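Local coordinates for protein (CD58) (Homo sapiens, PDB 1CCZ) that serves as a cell-surface adhesion glycoprotein (lymphocyte function-associated antigen 3) that binds the receptor CD2 through its N-terminal immunoglobulin-like domain, at residues V13-P18 with M86-Y91; V120-Y125 with C152-R157. One frame throughout, in Å; residues are numbered along the deposited sequence. Where two conformers were deposited one is given.

Interaction 1: residues V13-P18 with M86-Y91; sequences VTFHVP and MKFFLY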
ATOM      1  N   VAL A  13      -5.131  -5.223   7.892  1.00 31.14           N
ATOM      2  CA  VAL A  13      -4.418  -4.154   8.564  1.00 29.85           C
ATOM      3  C   VAL A  13      -5.040  -3.987   9.932  1.00 31.62           C
ATOM      4  O   VAL A  13      -6.175  -4.401  10.161  1.00 30.55           O
ATOM      5  CB  VAL A  13      -4.565  -2.784   7.862  1.00 29.30           C
ATOM      6  CG1 VAL A  13      -3.744  -2.748   6.603  1.00 29.61           C
ATOM      7  CG2 VAL A  13      -6.038  -2.502   7.580  1.00 26.19           C
ATOM      8  N   THR A  14      -4.290  -3.377  10.839  1.00 31.10           N
ATOM      9  CA  THR A  14      -4.788  -3.104  12.170  1.00 31.38           C
ATOM     10  C   THR A  14      -4.583  -1.617  12.448  1.00 32.75           C
ATOM     11  O   THR A  14      -3.487  -1.094  12.248  1.00 34.77           O
ATOM     12  CB  THR A  14      -4.043  -3.928  13.215  1.00 31.26           C
ATOM     13  OG1 THR A  14      -4.385  -5.303  13.044  1.00 31.99           O
ATOM     14  CG2 THR A  14      -4.421  -3.479  14.623  1.00 29.31           C
ATOM     15  N   PHE A  15      -5.649  -0.934  12.857  1.00 33.47           N
ATOM     16  CA  PHE A  15      -5.588   0.481  13.191  1.00 33.73           C
ATOM     17  C   PHE A  15      -5.288   0.472  14.686  1.00 37.80           C
ATOM     18  O   PHE A  15      -6.184   0.254  15.506  1.00 37.69           O
ATOM     19  CB  PHE A  15      -6.932   1.158  12.922  1.00 30.42           C
ATOM     20  CG  PHE A  15      -7.330   1.193  11.457  1.00 30.69           C
ATOM     21  CD1 PHE A  15      -6.373   1.174  10.450  1.00 33.24           C
ATOM     22  CD2 PHE A  15      -8.669   1.247  11.090  1.00 29.55           C
ATOM     23  CE1 PHE A  15      -6.750   1.209   9.093  1.00 32.15           C
ATOM     24  CE2 PHE A  15      -9.058   1.282   9.747  1.00 29.73           C
ATOM     25  CZ  PHE A  15      -8.100   1.264   8.747  1.00 30.14           C
ATOM     26  N   HIS A  16      -4.017   0.669  15.030  1.00 41.68           N
ATOM     27  CA  HIS A  16      -3.581   0.657  16.425  1.00 45.52           C
ATOM     28  C   HIS A  16      -3.947   1.930  17.170  1.00 47.30           C
ATOM     29  O   HIS A  16      -3.589   3.039  16.760  1.00 47.31           O
ATOM     30  CB  HIS A  16      -2.075   0.422  16.504  1.00 46.43           C
ATOM     31  CG  HIS A  16      -1.657  -0.934  16.017  1.00 50.91           C
ATOM     32  ND1 HIS A  16      -1.800  -2.073  16.780  1.00 53.34           N
ATOM     33  CD2 HIS A  16      -1.124  -1.329  14.835  1.00 52.71           C
ATOM     34  CE1 HIS A  16      -1.373  -3.120  16.090  1.00 54.19           C
ATOM     35  NE2 HIS A  16      -0.958  -2.694  14.905  1.00 53.70           N
ATOM     36  N   VAL A  17      -4.676   1.752  18.265  1.00 48.33           N
ATOM     37  CA  VAL A  17      -5.120   2.866  19.072  1.00 50.66           C
ATOM     38  C   VAL A  17      -4.437   2.798  20.422  1.00 56.87           C
ATOM     39  O   VAL A  17      -4.440   1.749  21.066  1.00 58.44           O
ATOM     40  CB  VAL A  17      -6.639   2.812  19.290  1.00 46.60           C
ATOM     41  CG1 VAL A  17      -7.055   3.831  20.326  1.00 47.25           C
ATOM     42  CG2 VAL A  17      -7.355   3.080  17.991  1.00 44.98           C
ATOM     43  N   PRO A  18      -3.811   3.912  20.851  1.00 62.36           N
ATOM     44  CA  PRO A  18      -3.099   4.053  22.135  1.00 66.85           C
ATOM     45  C   PRO A  18      -3.785   3.302  23.295  1.00 71.72           C
ATOM     46  O   PRO A  18      -4.883   3.667  23.733  1.00 72.65           O
ATOM     47  CB  PRO A  18      -3.090   5.565  22.375  1.00 64.94           C
ATOM     48  CG  PRO A  18      -3.592   6.204  21.073  1.00 65.25           C
ATOM     49  CD  PRO A  18      -3.726   5.138  20.041  1.00 62.02           C
ATOM     50  N   MET A  86      -9.653  10.010  16.402  1.00 60.74           N
ATOM     51  CA  MET A  86      -8.671   8.998  16.057  1.00 54.23           C
ATOM     52  C   MET A  86      -9.055   8.730  14.617  1.00 50.96           C
ATOM     53  O   MET A  86     -10.041   8.035  14.337  1.00 47.27           O
ATOM     54  CB  MET A  86      -8.841   7.752  16.903  1.00 57.12           C
ATOM     55  CG  MET A  86      -8.472   7.961  18.345  1.00 59.57           C
ATOM     56  SD  MET A  86      -6.733   7.663  18.673  1.00 66.08           S
ATOM     57  CE  MET A  86      -6.278   6.571  17.355  1.00 67.28           C
ATOM     58  N   LYS A  87      -8.303   9.352  13.710  1.00 48.25           N
ATOM     59  CA  LYS A  87      -8.544   9.228  12.278  1.00 45.16           C
ATOM     60  C   LYS A  87      -7.447   8.415  11.631  1.00 41.46           C
ATOM     61  O   LYS A  87      -6.274   8.564  11.967  1.00 38.37           O
ATOM     62  CB  LYS A  87      -8.601  10.609  11.629  1.00 47.37           C
ATOM     63  CG  LYS A  87      -9.976  11.257  11.665  1.00 53.31           C
ATOM     64  CD  LYS A  87      -9.899  12.714  12.131  1.00 60.02           C
ATOM     65  CE  LYS A  87      -9.589  13.674  10.971  1.00 66.50           C
ATOM     66  NZ  LYS A  87      -8.114  13.970  10.772  1.00 71.30           N
ATOM     67  N   PHE A  88      -7.843   7.537  10.713  1.00 39.15           N
ATOM     68  CA  PHE A  88      -6.901   6.688   9.998  1.00 36.55           C
ATOM     69  C   PHE A  88      -7.307   6.687   8.543  1.00 37.00           C
ATOM     70  O   PHE A  88      -8.473   6.414   8.248  1.00 38.54           O
ATOM     71  CB  PHE A  88      -6.972   5.241  10.495  1.00 32.09           C
ATOM     72  CG  PHE A  88      -6.482   5.050  11.894  1.00 30.73           C
ATOM     73  CD1 PHE A  88      -7.299   5.352  12.983  1.00 31.06           C
ATOM     74  CD2 PHE A  88      -5.207   4.551  12.132  1.00 30.30           C
ATOM     75  CE1 PHE A  88      -6.849   5.159  14.290  1.00 29.59           C
ATOM     76  CE2 PHE A  88      -4.743   4.349  13.439  1.00 31.36           C
ATOM     77  CZ  PHE A  88      -5.566   4.653  14.520  1.00 29.02           C
ATOM     78  N   PHE A  89      -6.396   7.032   7.629  1.00 35.57           N
ATOM     79  CA  PHE A  89      -6.765   6.937   6.219  1.00 33.07           C
ATOM     80  C   PHE A  89      -6.039   5.715   5.676  1.00 31.52           C
ATOM     81  O   PHE A  89      -4.808   5.607   5.710  1.00 31.11           O
ATOM     82  CB  PHE A  89      -6.486   8.220   5.391  1.00 30.63           C
ATOM     83  CG  PHE A  89      -6.629   9.493   6.218  0.50 28.09           C
ATOM     84  CD1 PHE A  89      -5.838   9.686   7.338  0.50 28.85           C
ATOM     85  CD2 PHE A  89      -7.641  10.417   5.967  0.50 27.13           C
ATOM     86  CE1 PHE A  89      -6.061  10.750   8.188  0.50 27.00           C
ATOM     87  CE2 PHE A  89      -7.865  11.480   6.812  0.50 25.72           C
ATOM     88  CZ  PHE A  89      -7.079  11.646   7.927  0.50 24.70           C
ATOM     89  N   LEU A  90      -6.851   4.760   5.252  1.00 30.14           N
ATOM     90  CA  LEU A  90      -6.374   3.499   4.740  1.00 29.74           C
ATOM     91  C   LEU A  90      -6.367   3.490   3.220  1.00 30.38           C
ATOM     92  O   LEU A  90      -7.363   3.839   2.581  1.00 30.20           O
ATOM     93  CB  LEU A  90      -7.276   2.368   5.257  1.00 28.37           C
ATOM     94  CG  LEU A  90      -7.123   0.992   4.593  1.00 28.92           C
ATOM     95  CD1 LEU A  90      -5.802   0.376   5.032  1.00 26.82           C
ATOM     96  CD2 LEU A  90      -8.301   0.081   4.957  1.00 26.96           C
ATOM     97  N   TYR A  91      -5.228   3.105   2.650  1.00 31.19           N
ATOM     98  CA  TYR A  91      -5.110   2.971   1.204  1.00 31.35           C
ATOM     99  C   TYR A  91      -4.928   1.475   0.980  1.00 29.60           C
ATOM    100  O   TYR A  91      -4.202   0.815   1.733  1.00 29.34           O
ATOM    101  CB  TYR A  91      -3.902   3.745   0.690  1.00 35.38           C
ATOM    102  CG  TYR A  91      -3.986   5.209   1.009  1.00 39.84           C
ATOM    103  CD1 TYR A  91      -4.746   6.065   0.211  1.00 41.96           C
ATOM    104  CD2 TYR A  91      -3.374   5.733   2.154  1.00 42.98           C
ATOM    105  CE1 TYR A  91      -4.912   7.417   0.547  1.00 47.20           C
ATOM    106  CE2 TYR A  91      -3.529   7.088   2.507  1.00 47.28           C
ATOM    107  CZ  TYR A  91      -4.307   7.926   1.697  1.00 50.48           C
ATOM    108  OH  TYR A  91      -4.521   9.256   2.045  1.00 55.73           O
TER
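Phe-15 and Phe-88 carry the aromatic part of this contact, each laying its own CB over the centre of the other's ring. Phe-15 CB stands 3.8 Å from the centroid of the Phe-88 ring and 8° off its normal; in return Phe-88 CB lies 4.1 Å from the centroid of the Phe-15 ring. These are two reciprocal CH-pi contacts. The ring planes are only 19° apart, but the side chains run past each other in opposite directions, which leaves the centroids 5.1 Å apart and the rings barely overlapping. At the edge of the Phe-88 ring, near its plane, CZ meets the backbone O of His-16 at 3.4 Å.

The remaining touches are apolar. Leu-90 crosses Phe-15 at about a right angle, its CB 3.8 Å from Phe-15 CZ at the ring edge. Leu-90 and Val-13 reach toward each other tip to tip, Leu-90 CD1 3.9 Å from Val-13 CG2. At the other end Met-86 bends at chi2 and chi3, and its CE comes within 3.7 Å of Val-17 CG2 and also meets Pro-18 CD.

No hydrogen bond links the segments. Strands 13-15 and 86-91 run antiparallel at 162° with axes 9.4 Å apart, the facing of two sheets in an immunoglobulin-like sandwich. Strand 13-15 pairs with strand 62-64, through Val-13 with Ile-64 and Phe-15 with Leu-62, whereas Phe-88 is backbone-bonded to Tyr-75 of strand 73-78, and strand 2-8 flanks strand 86-93 on its other side.

Interaction 2: residues V120-Y125 with C152-R157; sequences VELKLY and CKAVNR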
ATOM      1  N   VAL A 120       2.406   2.817  -8.665  1.00 29.05           N
ATOM      2  CA  VAL A 120       3.725   2.290  -8.862  1.00 27.77           C
ATOM      3  C   VAL A 120       4.708   3.349  -9.357  1.00 28.61           C
ATOM      4  O   VAL A 120       4.354   4.278 -10.079  1.00 27.47           O
ATOM      5  CB  VAL A 120       3.652   1.132  -9.893  1.00 27.27           C
ATOM      6  CG1 VAL A 120       5.039   0.587 -10.210  1.00 28.44           C
ATOM      7  CG2 VAL A 120       2.759   0.041  -9.353  1.00 23.08           C
ATOM      8  N   GLU A 121       5.954   3.178  -8.949  1.00 29.25           N
ATOM      9  CA  GLU A 121       7.042   4.020  -9.381  1.00 29.75           C
ATOM     10  C   GLU A 121       8.085   3.029  -9.926  1.00 26.94           C
ATOM     11  O   GLU A 121       8.349   1.999  -9.304  1.00 25.84           O
ATOM     12  CB  GLU A 121       7.624   4.763  -8.188  1.00 31.58           C
ATOM     13  CG  GLU A 121       8.641   5.799  -8.545  1.00 44.36           C
ATOM     14  CD  GLU A 121       8.961   6.714  -7.371  1.00 53.33           C
ATOM     15  OE1 GLU A 121       8.103   7.575  -7.020  1.00 57.69           O
ATOM     16  OE2 GLU A 121      10.070   6.561  -6.803  1.00 54.91           O
ATOM     17  N   LEU A 122       8.650   3.321 -11.088  1.00 23.32           N
ATOM     18  CA  LEU A 122       9.696   2.484 -11.664  1.00 21.08           C
ATOM     19  C   LEU A 122      11.000   3.249 -11.411  1.00 23.07           C
ATOM     20  O   LEU A 122      11.054   4.478 -11.590  1.00 21.76           O
ATOM     21  CB  LEU A 122       9.480   2.311 -13.169  1.00 19.38           C
ATOM     22  CG  LEU A 122       8.327   1.381 -13.569  1.00 19.84           C
ATOM     23  CD1 LEU A 122       8.224   1.337 -15.089  1.00 21.32           C
ATOM     24  CD2 LEU A 122       8.553  -0.025 -12.989  1.00 20.95           C
ATOM     25  N   LYS A 123      12.037   2.541 -10.975  1.00 21.13           N
ATOM     26  CA  LYS A 123      13.328   3.162 -10.708  1.00 21.65           C
ATOM     27  C   LYS A 123      14.384   2.430 -11.526  1.00 22.63           C
ATOM     28  O   LYS A 123      14.426   1.200 -11.521  1.00 23.06           O
ATOM     29  CB  LYS A 123      13.640   3.054  -9.229  1.00 20.95           C
ATOM     30  CG  LYS A 123      12.599   3.720  -8.376  1.00 24.11           C
ATOM     31  CD  LYS A 123      12.895   3.462  -6.932  1.00 31.09           C
ATOM     32  CE  LYS A 123      13.160   4.758  -6.201  1.00 42.80           C
ATOM     33  NZ  LYS A 123      11.978   5.206  -5.377  1.00 47.31           N
ATOM     34  N   LEU A 124      15.225   3.175 -12.243  1.00 21.15           N
ATOM     35  CA  LEU A 124      16.250   2.556 -13.076  1.00 21.24           C
ATOM     36  C   LEU A 124      17.663   2.803 -12.563  1.00 25.01           C
ATOM     37  O   LEU A 124      18.003   3.917 -12.144  1.00 22.43           O
ATOM     38  CB  LEU A 124      16.129   3.064 -14.507  1.00 20.19           C
ATOM     39  CG  LEU A 124      17.010   2.400 -15.562  1.00 22.35           C
ATOM     40  CD1 LEU A 124      16.593   0.965 -15.784  1.00 20.62           C
ATOM     41  CD2 LEU A 124      16.904   3.192 -16.853  1.00 21.36           C
ATOM     42  N   TYR A 125      18.477   1.748 -12.596  1.00 24.99           N
ATOM     43  CA  TYR A 125      19.875   1.803 -12.159  1.00 25.66           C
ATOM     44  C   TYR A 125      20.800   1.160 -13.189  1.00 26.64           C
ATOM     45  O   TYR A 125      20.403   0.249 -13.906  1.00 26.94           O
ATOM     46  CB  TYR A 125      20.054   1.060 -10.838  1.00 24.99           C
ATOM     47  CG  TYR A 125      19.086   1.472  -9.764  1.00 27.23           C
ATOM     48  CD1 TYR A 125      17.781   0.976  -9.747  1.00 30.16           C
ATOM     49  CD2 TYR A 125      19.481   2.333  -8.738  1.00 28.84           C
ATOM     50  CE1 TYR A 125      16.887   1.323  -8.722  1.00 29.65           C
ATOM     51  CE2 TYR A 125      18.602   2.692  -7.711  1.00 28.52           C
ATOM     52  CZ  TYR A 125      17.310   2.178  -7.710  1.00 32.14           C
ATOM     53  OH  TYR A 125      16.454   2.497  -6.687  1.00 35.25           O
ATOM     54  N   CYS A 152      15.971  -2.490 -12.995  1.00 23.60           N
ATOM     55  CA  CYS A 152      14.737  -1.733 -12.923  1.00 22.01           C
ATOM     56  C   CYS A 152      13.962  -2.255 -11.749  1.00 22.16           C
ATOM     57  O   CYS A 152      13.786  -3.465 -11.586  1.00 23.99           O
ATOM     58  CB  CYS A 152      13.917  -1.894 -14.181  1.00 22.90           C
ATOM     59  SG  CYS A 152      12.445  -0.842 -14.093  1.00 24.75           S
ATOM     60  N   LYS A 153      13.521  -1.342 -10.906  1.00 23.14           N
ATOM     61  CA  LYS A 153      12.768  -1.720  -9.735  1.00 22.25           C
ATOM     62  C   LYS A 153      11.365  -1.123  -9.796  1.00 23.04           C
ATOM     63  O   LYS A 153      11.190   0.043 -10.137  1.00 24.82           O
ATOM     64  CB  LYS A 153      13.497  -1.222  -8.504  1.00 23.62           C
ATOM     65  CG  LYS A 153      12.806  -1.540  -7.225  1.00 33.95           C
ATOM     66  CD  LYS A 153      13.455  -0.788  -6.079  1.00 42.90           C
ATOM     67  CE  LYS A 153      14.941  -1.106  -5.994  1.00 50.02           C
ATOM     68  NZ  LYS A 153      15.483  -0.741  -4.645  1.00 55.61           N
ATOM     69  N   ALA A 154      10.357  -1.940  -9.521  1.00 23.44           N
ATOM     70  CA  ALA A 154       8.981  -1.442  -9.473  1.00 24.39           C
ATOM     71  C   ALA A 154       8.666  -1.413  -7.980  1.00 24.58           C
ATOM     72  O   ALA A 154       8.842  -2.412  -7.273  1.00 25.51           O
ATOM     73  CB  ALA A 154       8.032  -2.380 -10.188  1.00 25.24           C
ATOM     74  N   VAL A 155       8.226  -0.265  -7.483  1.00 25.87           N
ATOM     75  CA  VAL A 155       7.930  -0.167  -6.065  1.00 27.83           C
ATOM     76  C   VAL A 155       6.688   0.684  -5.740  1.00 26.09           C
ATOM     77  O   VAL A 155       6.334   1.625  -6.453  1.00 26.17           O
ATOM     78  CB  VAL A 155       9.190   0.389  -5.307  1.00 28.75           C
ATOM     79  CG1 VAL A 155       9.727   1.585  -6.027  1.00 28.21           C
ATOM     80  CG2 VAL A 155       8.850   0.750  -3.871  1.00 28.95           C
ATOM     81  N   ASN A 156       5.987   0.284  -4.693  1.00 27.17           N
ATOM     82  CA  ASN A 156       4.843   1.043  -4.199  1.00 27.66           C
ATOM     83  C   ASN A 156       4.871   0.854  -2.692  1.00 29.58           C
ATOM     84  O   ASN A 156       5.743   0.150  -2.155  1.00 28.97           O
ATOM     85  CB  ASN A 156       3.501   0.616  -4.838  1.00 25.59           C
ATOM     86  CG  ASN A 156       3.042  -0.779  -4.439  1.00 22.31           C
ATOM     87  OD1 ASN A 156       3.547  -1.383  -3.497  1.00 27.08           O
ATOM     88  ND2 ASN A 156       2.065  -1.293  -5.169  1.00 24.13           N
ATOM     89  N   ARG A 157       3.946   1.500  -2.001  1.00 32.98           N
ATOM     90  CA  ARG A 157       3.909   1.428  -0.548  1.00 34.58           C
ATOM     91  C   ARG A 157       3.894   0.039   0.056  1.00 32.77           C
ATOM     92  O   ARG A 157       4.351  -0.140   1.170  1.00 32.22           O
ATOM     93  CB  ARG A 157       2.697   2.196  -0.027  1.00 41.49           C
ATOM     94  CG  ARG A 157       2.727   3.668  -0.361  1.00 48.28           C
ATOM     95  CD  ARG A 157       3.621   4.375   0.620  1.00 53.63           C
ATOM     96  NE  ARG A 157       3.477   5.821   0.529  1.00 60.32           N
ATOM     97  CZ  ARG A 157       3.835   6.652   1.500  1.00 62.19           C
ATOM     98  NH1 ARG A 157       4.354   6.158   2.624  1.00 61.26           N
ATOM     99  NH2 ARG A 157       3.688   7.966   1.344  1.00 63.74           N
TER
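Glu-121 and Val-155 exchange two backbone hydrogen bonds, Glu-121 N to Val-155 O at 3.0 Å and Val-155 N to Glu-121 O at 2.9 Å. Lys-123 and Lys-153 form the next hydrogen-bonded pair, Lys-123 N to Lys-153 O and Lys-153 N to Lys-123 O, both 2.8 Å, the latter with an N-H...O angle of 166°. Between and beyond them, Leu-122 with Ala-154 and Leu-124 with Cys-152 are non-hydrogen-bonded pairs. On their buried face Leu-122 CD2 reaches Ala-154 CB at 3.7 Å and lies 4.1 Å from Cys-152 SG.

On the partly exposed face, Lys-123 crosses Val-155 obliquely, Lys-123 CD 3.8 Å from Val-155 CG1. The Lys-123 chain then bends at chi3 and chi4, and NZ forms a 2.7 Å salt bridge with Glu-121 OE2.

The strands are the central pair of a four-stranded antiparallel sheet in the C2-set immunoglobulin domain, with 129-134 and 159-165 outside them. Cys-152 SG forms a disulfide with Cys-112 on strand 109-113, which is not part of this sheet. Farther out, Met-139 of strand 138-142 packs on Leu-122 and Leu-124. Lys-151 makes a cation-pi contact with Tyr-125. Asn-156 OD1 accepts from Val-158 N, while its ND2 donates to the carbonyls of Glu-94 and Thr-118.

Interaction 1 closes before interaction 2 opens, so the two follow one another along the chain. Their centres are 26 Å apart, on opposite sides of the chain's centre, and their nearest atoms remain about 7 Å apart without touching. They share no sheet: 13-18 with 86-91 spans two sheets of the N-terminal immunoglobulin-like unit, while 120-125 with 152-157 joins neighbouring strands within one sheet of the C2-set domain. Strand 86-93 leads towards the connection between the two units, and the end of strand 150-156 lies beside it. Of two successive immunoglobulin-like domains, interaction 1 belongs to the first, the one expected to bind CD2, and interaction 2 to the second.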